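Local coordinates for protein proteasome accessory factor B/C (PafBC) (Paenarthrobacter aurescens, PDB 6SJ9) that probably acts as a transcriptional regulator of the bacterial DNA damage response, combining winged helix-turn-helix and WYL domains, at residues Leu101-Gln106 against Arg351-Val356; Thr435-Leu440 against Ser456-Val461. All coordinates share one frame; numbering follows the deposited sequence.

How the contacts relate
Both contacts are apolar helix-to-helix joints, and helix 95-118 links them. Contact 1 sets this helix, at 101-106, against helix 346-360; contact 2 pairs helix 427-441 with helix 457-469 beside it. Their centres lie about 9 Å apart and the two touch directly. Ala-104 CB rests 3.7 Å from Leu-437 N, and Leu-103 CD2 meets Leu-440 CD2 at 3.8 Å, so that Leu-103 touches helix 346-360 in contact 1 and helix 427-441 of contact 2. Both segments of contact 1 precede those of contact 2 in the sequence. A thiocyanate ion, probably from the crystallisation liquor, lies about 6 Å from the side chain of Leu-440.

Contact 1 of 2, residues Leu101-Gln106 against Arg351-Val356; sequences LLLAAQ and RMLQLV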
ATOM      1  N   LEU A 101       0.095   7.251  -7.363  1.00 45.87           N
ATOM      2  CA  LEU A 101       0.642   5.927  -7.598  1.00 44.99           C
ATOM      3  C   LEU A 101       0.886   5.190  -6.296  1.00 48.14           C
ATOM      4  O   LEU A 101       0.862   3.957  -6.258  1.00 51.96           O
ATOM      5  CB  LEU A 101       1.922   6.079  -8.401  1.00 41.15           C
ATOM      6  CG  LEU A 101       2.365   4.833  -9.101  1.00 41.77           C
ATOM      7  CD1 LEU A 101       1.298   4.482 -10.077  1.00 38.66           C
ATOM      8  CD2 LEU A 101       3.635   5.159  -9.759  1.00 40.68           C
ATOM      9  N   LEU A 102       1.189   5.933  -5.238  1.00 48.55           N
ATOM     10  CA  LEU A 102       1.423   5.360  -3.922  1.00 46.57           C
ATOM     11  C   LEU A 102       0.157   4.755  -3.329  1.00 49.04           C
ATOM     12  O   LEU A 102       0.186   3.661  -2.756  1.00 51.07           O
ATOM     13  CB  LEU A 102       1.939   6.471  -3.020  1.00 50.80           C
ATOM     14  CG  LEU A 102       2.221   6.211  -1.563  1.00 53.47           C
ATOM     15  CD1 LEU A 102       2.924   4.872  -1.434  1.00 55.76           C
ATOM     16  CD2 LEU A 102       3.154   7.364  -1.092  1.00 52.07           C
ATOM     17  N   LEU A 103      -0.970   5.420  -3.516  1.00 42.43           N
ATOM     18  CA  LEU A 103      -2.226   4.871  -3.031  1.00 42.28           C
ATOM     19  C   LEU A 103      -2.572   3.636  -3.854  1.00 40.81           C
ATOM     20  O   LEU A 103      -3.022   2.633  -3.313  1.00 39.52           O
ATOM     21  CB  LEU A 103      -3.320   5.953  -3.100  1.00 36.77           C
ATOM     22  CG  LEU A 103      -4.655   5.568  -2.541  1.00 39.52           C
ATOM     23  CD1 LEU A 103      -4.524   5.011  -1.174  1.00 37.42           C
ATOM     24  CD2 LEU A 103      -5.630   6.800  -2.606  1.00 37.95           C
ATOM     25  N   ALA A 104      -2.325   3.703  -5.167  1.00 35.68           N
ATOM     26  CA  ALA A 104      -2.608   2.574  -6.031  1.00 38.36           C
ATOM     27  C   ALA A 104      -1.816   1.336  -5.608  1.00 39.97           C
ATOM     28  O   ALA A 104      -2.327   0.221  -5.639  1.00 33.36           O
ATOM     29  CB  ALA A 104      -2.259   2.953  -7.484  1.00 37.81           C
ATOM     30  N   ALA A 105      -0.559   1.512  -5.246  1.00 41.56           N
ATOM     31  CA  ALA A 105       0.254   0.367  -4.840  1.00 40.10           C
ATOM     32  C   ALA A 105      -0.287  -0.245  -3.576  1.00 40.96           C
ATOM     33  O   ALA A 105      -0.218  -1.471  -3.395  1.00 42.55           O
ATOM     34  CB  ALA A 105       1.729   0.813  -4.642  1.00 40.25           C
ATOM     35  N   GLN A 106      -0.870   0.589  -2.696  1.00 40.68           N
ATOM     36  CA  GLN A 106      -1.481   0.028  -1.511  1.00 39.07           C
ATOM     37  C   GLN A 106      -2.701  -0.788  -1.862  1.00 41.59           C
ATOM     38  O   GLN A 106      -2.983  -1.823  -1.216  1.00 42.31           O
ATOM     39  CB  GLN A 106      -1.869   1.134  -0.532  1.00 48.18           C
ATOM     40  CG  GLN A 106      -0.692   1.840   0.117  1.00 53.46           C
ATOM     41  CD  GLN A 106      -1.155   2.839   1.224  1.00 54.75           C
ATOM     42  OE1 GLN A 106      -1.785   2.436   2.235  1.00 56.62           O
ATOM     43  NE2 GLN A 106      -0.819   4.118   1.050  1.00 48.90           N
ATOM     44  N   ARG A 351     -11.373  11.343  -0.882  1.00 39.47           N
ATOM     45  CA  ARG A 351     -10.797  12.498  -0.199  1.00 38.46           C
ATOM     46  C   ARG A 351      -9.267  12.482  -0.268  1.00 38.36           C
ATOM     47  O   ARG A 351      -8.640  13.513  -0.514  1.00 44.32           O
ATOM     48  CB  ARG A 351     -11.293  12.548   1.246  1.00 37.15           C
ATOM     49  CG  ARG A 351     -10.687  13.700   2.081  1.00 38.37           C
ATOM     50  CD  ARG A 351     -11.397  13.850   3.416  1.00 37.26           C
ATOM     51  NE  ARG A 351     -11.074  12.732   4.315  1.00 38.74           N
ATOM     52  CZ  ARG A 351     -11.950  11.837   4.755  1.00 39.99           C
ATOM     53  NH1 ARG A 351     -13.229  11.925   4.399  1.00 40.26           N
ATOM     54  NH2 ARG A 351     -11.561  10.861   5.580  1.00 37.38           N
HETATM   55  N   MSE A 352      -8.651  11.338  -0.053  1.00 35.70           N
HETATM   56  CA  MSE A 352      -7.183  11.243  -0.143  1.00 38.71           C
HETATM   57  C   MSE A 352      -6.680  11.630  -1.501  1.00 40.22           C
HETATM   58  O   MSE A 352      -5.644  12.281  -1.559  1.00 43.43           O
HETATM   59  CB  MSE A 352      -6.624   9.839   0.211  1.00 38.28           C
HETATM   60  CG  MSE A 352      -6.698   9.566   1.668  1.00 50.77           C
HETATM   61 SE   MSE A 352      -6.207   7.721   2.289  1.00 63.67          SE
HETATM   62  CE  MSE A 352      -7.663   6.738   1.500  1.00 65.42           C
ATOM     63  N   LEU A 353      -7.386  11.270  -2.583  1.00 36.96           N
ATOM     64  CA  LEU A 353      -6.968  11.769  -3.882  1.00 41.13           C
ATOM     65  C   LEU A 353      -6.989  13.298  -3.918  1.00 42.55           C
ATOM     66  O   LEU A 353      -6.127  13.920  -4.541  1.00 43.66           O
ATOM     67  CB  LEU A 353      -7.863  11.194  -4.983  1.00 43.79           C
ATOM     68  CG  LEU A 353      -7.641   9.707  -5.248  1.00 42.94           C
ATOM     69  CD1 LEU A 353      -8.661   9.271  -6.225  1.00 37.99           C
ATOM     70  CD2 LEU A 353      -6.225   9.464  -5.794  1.00 38.68           C
ATOM     71  N   GLN A 354      -7.988  13.914  -3.271  1.00 42.94           N
ATOM     72  CA  GLN A 354      -8.172  15.356  -3.268  1.00 42.53           C
ATOM     73  C   GLN A 354      -7.212  16.052  -2.321  1.00 40.27           C
ATOM     74  O   GLN A 354      -7.130  17.282  -2.335  1.00 43.51           O
ATOM     75  CB  GLN A 354      -9.620  15.695  -2.886  1.00 43.06           C
ATOM     76  CG  GLN A 354     -10.593  15.421  -4.007  1.00 45.44           C
ATOM     77  CD  GLN A 354     -12.024  15.342  -3.525  1.00 58.01           C
ATOM     78  OE1 GLN A 354     -12.407  15.970  -2.547  1.00 61.29           O
ATOM     79  NE2 GLN A 354     -12.806  14.473  -4.164  1.00 66.40           N
ATOM     80  N   LEU A 355      -6.520  15.301  -1.473  1.00 36.46           N
ATOM     81  CA  LEU A 355      -5.448  15.900  -0.699  1.00 40.57           C
ATOM     82  C   LEU A 355      -4.232  16.169  -1.586  1.00 38.72           C
ATOM     83  O   LEU A 355      -3.464  17.095  -1.305  1.00 38.75           O
ATOM     84  CB  LEU A 355      -5.047  14.990   0.465  1.00 37.84           C
ATOM     85  CG  LEU A 355      -6.148  14.622   1.448  1.00 43.23           C
ATOM     86  CD1 LEU A 355      -5.552  13.817   2.628  1.00 41.18           C
ATOM     87  CD2 LEU A 355      -6.801  15.885   1.980  1.00 43.07           C
ATOM     88  N   VAL A 356      -4.057  15.386  -2.657  1.00 36.16           N
ATOM     89  CA  VAL A 356      -2.826  15.488  -3.451  1.00 39.55           C
ATOM     90  C   VAL A 356      -2.583  16.916  -3.950  1.00 42.90           C
ATOM     91  O   VAL A 356      -1.472  17.434  -3.748  1.00 42.39           O
ATOM     92  CB  VAL A 356      -2.831  14.435  -4.577  1.00 41.01           C
ATOM     93  CG1 VAL A 356      -1.585  14.590  -5.494  1.00 43.35           C
ATOM     94  CG2 VAL A 356      -2.899  13.041  -3.981  1.00 41.64           C
TER
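Helix 346-360, which lies in the PafC helix-turn-helix region, receives Leu-103 of helix 95-118 on the side formed by Met-352 and Leu-353. The contact is small, burying 127 Å² in all, and entirely apolar. Leu-103 alone supplies one side of it, chiefly through its CD2 methyl: with CG anti to the backbone N (chi1 -176°), the side chain carries CD2 across to the opposing helix. There CD2 lies 4.2 Å from Leu-353 CD2, the two leucine side chains lying roughly perpendicular. The same Leu-103 CD2 also reaches Met-352 CB at 4.3 Å, so the closest approach is to the root of this selenomethionine side chain rather than to its selenium. The backbones stay well separated, the closest pair being Leu-103 CA and Leu-353 CA at 8.4 Å.

The joint brings together distant parts of the chain, with 244 residues between its segments, and so ties a helix near the start of the polypeptide to the later helix-turn-helix region. Helix 378-389 of that region closes in from beside it: Leu-388 touches Leu-103 and Ile-387 touches Met-352, while Gln-106 NE2 donates to the backbone carbonyl of Ile-387. From the residue just before Met-352, Arg-351 NE forms a salt bridge with Asp-384 OD2, which binds helix 346-360 to the same neighbour.

Contact 2 of 2, residues Thr435-Leu440 against Ser456-Val461; sequences TGLAML and SALESV
The short segments of helices 427-441 and 457-469 run roughly antiparallel, their axes 10.5 Å apart at closest approach and their directions 147° from each other. Leu-437 and Leu-458 are the residues nearest in register. Ser-456 is the N-cap of the second helix, where its OG accepts a weak hydrogen bond from Glu-459 N at 3.3 Å.

Leu-437 and Leu-458 overlap side by side while pointing opposite ways, with Leu-437 CD2 3.6 Å from Leu-458 CD1. The same Leu-437 CD2 meets Val-461 CG1 at 3.7 Å, these two side chains lying nearly perpendicular. Leu-458, its CG anti to the backbone N (chi1 172°), also lays CD1 against Leu-440 CB at 4.1 Å and CD2 beside Leu-440 O at 4.0 Å. With Leu-437 cut back to an alanine, Leu-458 CD1 and Val-461 CG1 would probably lose the methyl they share, opening a gap between the helices.

Helix 95-118 packs against this pair: Val-100 touches both Leu-437 and Leu-458, and Leu-107 touches Leu-440. Elsewhere on helix 427-441, Thr-435 and Met-439 rest on Leu-530 of strand 517-530.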
ATOM      1  N   THR A 435      -3.690  -2.031 -11.785  1.00 41.36           N
ATOM      2  CA  THR A 435      -4.857  -2.566 -11.116  1.00 42.11           C
ATOM      3  C   THR A 435      -5.311  -1.645  -9.999  1.00 41.01           C
ATOM      4  O   THR A 435      -6.513  -1.394  -9.845  1.00 41.11           O
ATOM      5  CB  THR A 435      -4.556  -3.959 -10.604  1.00 44.57           C
ATOM      6  OG1 THR A 435      -4.234  -4.751 -11.751  1.00 49.33           O
ATOM      7  CG2 THR A 435      -5.819  -4.536  -9.932  1.00 41.08           C
ATOM      8  N   GLY A 436      -4.363  -1.128  -9.205  1.00 40.35           N
ATOM      9  CA  GLY A 436      -4.730  -0.188  -8.147  1.00 36.87           C
ATOM     10  C   GLY A 436      -5.261   1.110  -8.736  1.00 37.50           C
ATOM     11  O   GLY A 436      -6.232   1.684  -8.223  1.00 34.57           O
ATOM     12  N   LEU A 437      -4.667   1.556  -9.857  1.00 35.99           N
ATOM     13  CA  LEU A 437      -5.151   2.765 -10.486  1.00 36.90           C
ATOM     14  C   LEU A 437      -6.547   2.566 -11.060  1.00 42.31           C
ATOM     15  O   LEU A 437      -7.351   3.502 -11.060  1.00 42.83           O
ATOM     16  CB  LEU A 437      -4.179   3.223 -11.593  1.00 32.30           C
ATOM     17  CG  LEU A 437      -2.813   3.712 -11.064  1.00 32.64           C
ATOM     18  CD1 LEU A 437      -1.837   3.818 -12.217  1.00 31.78           C
ATOM     19  CD2 LEU A 437      -2.945   5.094 -10.391  1.00 28.66           C
ATOM     20  N   ALA A 438      -6.859   1.374 -11.576  1.00 38.47           N
ATOM     21  CA  ALA A 438      -8.193   1.204 -12.145  1.00 39.77           C
ATOM     22  C   ALA A 438      -9.266   1.185 -11.057  1.00 38.25           C
ATOM     23  O   ALA A 438     -10.389   1.664 -11.278  1.00 38.91           O
ATOM     24  CB  ALA A 438      -8.243  -0.032 -13.046  1.00 41.54           C
HETATM   25  N   MSE A 439      -8.951   0.655  -9.883  1.00 37.62           N
HETATM   26  CA  MSE A 439      -9.905   0.748  -8.777  1.00 35.31           C
HETATM   27  C   MSE A 439     -10.082   2.238  -8.390  1.00 36.21           C
HETATM   28  O   MSE A 439     -11.210   2.716  -8.218  1.00 35.25           O
HETATM   29  CB  MSE A 439      -9.424  -0.068  -7.598  1.00 35.49           C
HETATM   30  CG  MSE A 439      -9.452  -1.583  -7.785  1.00 47.50           C
HETATM   31 SE   MSE A 439     -11.327  -2.215  -8.062  1.00 62.77          SE
HETATM   32  CE  MSE A 439     -11.855  -2.684  -6.273  1.00 58.79           C
ATOM     33  N   LEU A 440      -8.966   2.978  -8.257  1.00 33.19           N
ATOM     34  CA  LEU A 440      -9.074   4.415  -7.986  1.00 36.27           C
ATOM     35  C   LEU A 440      -9.888   5.117  -9.066  1.00 35.02           C
ATOM     36  O   LEU A 440     -10.675   6.017  -8.770  1.00 34.70           O
ATOM     37  CB  LEU A 440      -7.690   5.077  -7.871  1.00 34.44           C
ATOM     38  CG  LEU A 440      -6.879   4.645  -6.646  1.00 36.70           C
ATOM     39  CD1 LEU A 440      -5.464   5.274  -6.649  1.00 34.83           C
ATOM     40  CD2 LEU A 440      -7.646   5.051  -5.359  1.00 35.00           C
ATOM     41  N   SER A 456      -6.531  15.298 -14.617  1.00 64.53           N
ATOM     42  CA  SER A 456      -6.069  14.978 -13.274  1.00 56.47           C
ATOM     43  C   SER A 456      -4.779  14.137 -13.324  1.00 50.17           C
ATOM     44  O   SER A 456      -4.419  13.545 -14.346  1.00 52.27           O
ATOM     45  CB  SER A 456      -7.156  14.234 -12.504  1.00 58.53           C
ATOM     46  OG  SER A 456      -7.395  12.954 -13.081  1.00 60.63           O
ATOM     47  N   ALA A 457      -4.084  14.113 -12.189  1.00 42.83           N
ATOM     48  CA  ALA A 457      -2.910  13.273 -11.984  1.00 46.95           C
ATOM     49  C   ALA A 457      -3.236  11.783 -12.067  1.00 48.23           C
ATOM     50  O   ALA A 457      -2.398  10.977 -12.494  1.00 46.60           O
ATOM     51  CB  ALA A 457      -2.314  13.550 -10.606  1.00 43.80           C
ATOM     52  N   LEU A 458      -4.410  11.395 -11.602  1.00 45.00           N
ATOM     53  CA  LEU A 458      -4.803  10.003 -11.732  1.00 44.87           C
ATOM     54  C   LEU A 458      -4.817   9.603 -13.200  1.00 43.42           C
ATOM     55  O   LEU A 458      -4.280   8.563 -13.575  1.00 43.70           O
ATOM     56  CB  LEU A 458      -6.171   9.772 -11.098  1.00 39.23           C
ATOM     57  CG  LEU A 458      -6.687   8.366 -11.401  1.00 42.91           C
ATOM     58  CD1 LEU A 458      -5.768   7.292 -10.683  1.00 37.67           C
ATOM     59  CD2 LEU A 458      -8.161   8.217 -10.942  1.00 46.23           C
ATOM     60  N   GLU A 459      -5.419  10.429 -14.042  1.00 43.47           N
ATOM     61  CA  GLU A 459      -5.507  10.109 -15.464  1.00 48.19           C
ATOM     62  C   GLU A 459      -4.117  10.024 -16.095  1.00 45.97           C
ATOM     63  O   GLU A 459      -3.820   9.103 -16.873  1.00 44.53           O
ATOM     64  CB  GLU A 459      -6.352  11.148 -16.201  1.00 55.27           C
ATOM     65  CG  GLU A 459      -6.378  10.886 -17.707  1.00 63.69           C
ATOM     66  CD  GLU A 459      -6.778  12.103 -18.560  1.00 70.77           C
ATOM     67  OE1 GLU A 459      -6.333  13.240 -18.258  1.00 66.04           O
ATOM     68  OE2 GLU A 459      -7.505  11.911 -19.561  1.00 79.47           O
ATOM     69  N   SER A 460      -3.257  10.997 -15.794  1.00 41.96           N
ATOM     70  CA  SER A 460      -1.978  11.022 -16.479  1.00 46.07           C
ATOM     71  C   SER A 460      -1.083   9.871 -16.040  1.00 40.54           C
ATOM     72  O   SER A 460      -0.366   9.306 -16.871  1.00 38.94           O
ATOM     73  CB  SER A 460      -1.258  12.377 -16.289  1.00 51.81           C
ATOM     74  OG  SER A 460      -0.740  12.551 -14.982  1.00 54.33           O
ATOM     75  N   VAL A 461      -1.075   9.529 -14.746  1.00 38.11           N
ATOM     76  CA  VAL A 461      -0.223   8.425 -14.313  1.00 38.32           C
ATOM     77  C   VAL A 461      -0.786   7.096 -14.839  1.00 38.85           C
ATOM     78  O   VAL A 461      -0.010   6.182 -15.151  1.00 36.25           O
ATOM     79  CB  VAL A 461       0.005   8.419 -12.790  1.00 38.72           C
ATOM     80  CG1 VAL A 461      -1.207   7.911 -12.036  1.00 37.61           C
ATOM     81  CG2 VAL A 461       1.208   7.582 -12.440  1.00 39.97           C
TER